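Local coordinates for acetyl-CoA acetyltransferase (Elizabethkingia anophelis NUHP1, PDB 6BN2), which catalyses the reversible condensation of two acetyl-CoA molecules to acetoacetyl-CoA and free CoA, as a thiolase that works through an acyl-cysteine intermediate, at the interface of chains A and B. Coordinates in Å, arbitrary orientation; residue numbers count along the deposited sequence, not the author numbering. Chains: chain A/B, Acetyl-CoA acetyltransferase.

The interface of chains A and B. Residues chain A 158-159, 293, 388-389; chain B 71-72, 75-76, 79.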
# COMPACT_ATOMS: atom_id res chain seq x y z
N VAL A 158 -6.78 11.38 -12.69
CA VAL A 158 -7.44 12.33 -11.78
C VAL A 158 -7.49 13.73 -12.38
O VAL A 158 -8.52 14.41 -12.32
CB VAL A 158 -6.73 12.35 -10.42
CG1 VAL A 158 -7.29 13.49 -9.56
CG2 VAL A 158 -6.88 11.00 -9.70
N TYR A 159 -6.38 14.17 -12.97
CA TYR A 159 -6.21 15.59 -13.27
C TYR A 159 -6.96 15.98 -14.54
O TYR A 159 -7.55 17.07 -14.60
CB TYR A 159 -4.70 15.89 -13.34
CG TYR A 159 -4.06 15.19 -12.17
CD1 TYR A 159 -4.19 15.70 -10.88
CD2 TYR A 159 -3.45 13.95 -12.33
CE1 TYR A 159 -3.68 15.01 -9.77
CE2 TYR A 159 -2.94 13.25 -11.22
CZ TYR A 159 -3.06 13.80 -9.96
OH TYR A 159 -2.59 13.11 -8.88
N PRO A 293 1.53 13.45 -15.30
CA PRO A 293 0.58 12.33 -15.30
C PRO A 293 0.17 11.88 -16.69
O PRO A 293 0.06 10.66 -16.92
CB PRO A 293 -0.61 12.89 -14.51
CG PRO A 293 0.06 13.82 -13.49
CD PRO A 293 1.25 14.43 -14.23
N GLY A 388 -0.35 4.90 -13.39
CA GLY A 388 -1.14 6.11 -13.38
C GLY A 388 -0.56 7.15 -12.44
O GLY A 388 0.04 6.83 -11.42
N GLY A 389 -0.76 8.42 -12.80
CA GLY A 389 -0.16 9.51 -12.06
C GLY A 389 1.17 9.95 -12.63
O GLY A 389 1.72 10.97 -12.17
N GLN B 71 -7.54 7.62 -8.74
CA GLN B 71 -6.31 6.92 -9.10
C GLN B 71 -5.12 7.47 -8.32
O GLN B 71 -4.97 8.68 -8.17
CB GLN B 71 -6.07 7.08 -10.60
CG GLN B 71 -5.01 6.12 -11.12
CD GLN B 71 -4.66 6.40 -12.57
OE1 GLN B 71 -4.17 7.47 -12.91
NE2 GLN B 71 -4.89 5.41 -13.44
N ALA B 72 -4.25 6.56 -7.86
CA ALA B 72 -2.98 6.90 -7.22
C ALA B 72 -3.16 7.91 -6.08
O ALA B 72 -2.69 9.05 -6.18
CB ALA B 72 -1.99 7.45 -8.26
N LYS B 75 -0.11 9.85 -5.09
CA LYS B 75 0.28 10.90 -6.04
C LYS B 75 -0.57 12.15 -5.85
O LYS B 75 -0.07 13.28 -5.92
CB LYS B 75 0.12 10.40 -7.47
CG LYS B 75 0.54 11.44 -8.54
CD LYS B 75 2.04 11.67 -8.58
CE LYS B 75 2.77 10.37 -8.92
NZ LYS B 75 4.20 10.61 -9.29
N GLN B 76 -1.88 11.96 -5.66
CA GLN B 76 -2.75 13.11 -5.45
C GLN B 76 -2.31 13.93 -4.25
O GLN B 76 -2.29 15.17 -4.30
CB GLN B 76 -4.20 12.65 -5.26
CG GLN B 76 -4.81 11.99 -6.50
CD GLN B 76 -6.22 11.59 -6.21
OE1 GLN B 76 -7.09 12.45 -5.98
NE2 GLN B 76 -6.48 10.27 -6.16
N LEU B 79 1.24 15.70 -5.28
CA LEU B 79 1.09 16.82 -6.20
C LEU B 79 0.31 17.96 -5.55
O LEU B 79 0.63 19.14 -5.75
CB LEU B 79 0.41 16.37 -7.49
CG LEU B 79 1.21 15.36 -8.32
CD1 LEU B 79 0.42 14.98 -9.58
CD2 LEU B 79 2.58 15.93 -8.70
O HOH W 1 -3.22 10.47 -9.55
O HOH W 2 3.90 12.41 -11.43
O HOH W 3 -4.08 10.11 -12.18
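A:Tyr159 comes tip first onto helix 73-80 of chain B, its phenol oxygen OH 3.4 Å from CA of B:Gln76 and flanked by that residue's CG and by CG of B:Lys75. B:Leu79 meets the same end of the ring at about a right angle through its methyl CD1, 3.7 Å from CZ of A:Tyr159, and that methyl also touches CG of A:Pro293. On chain A, CB of A:Val158 lies over the centre of one face of the tyrosine ring.

A:Val158 crosses the B:Gln76 side chain with both methyls. CG2 packs 3.6 Å from the amide carbon CD of B:Gln76, and the amide plane of B:Gln76 stands 86° from the tyrosine ring. Within chain B, NE2 of that amide donates to the backbone O of B:Gln71 from well above the carbonyl plane. Further along, the extended B:Gln71 side chain lays its amide against CA of A:Gly388.

This interface belongs to the two-fold dimer within the homotetramer, and the patch centre lies about 12 Å from the catalytic A:Cys386 of the thiolase active site. In this patch the polar links run through water. One water joins OH of A:Tyr159 (2.8 Å) to O of B:Gln71; it also bonds a second water, held by N of A:Val158 and OE1 of B:Gln71. B:Lys75, folded at its second and third torsions (70° and 61°), runs its CE past O of A:Gly389, and a third water bridges that oxygen to the side-chain amine nitrogen NZ of B:Lys75, 2.8 Å from the water.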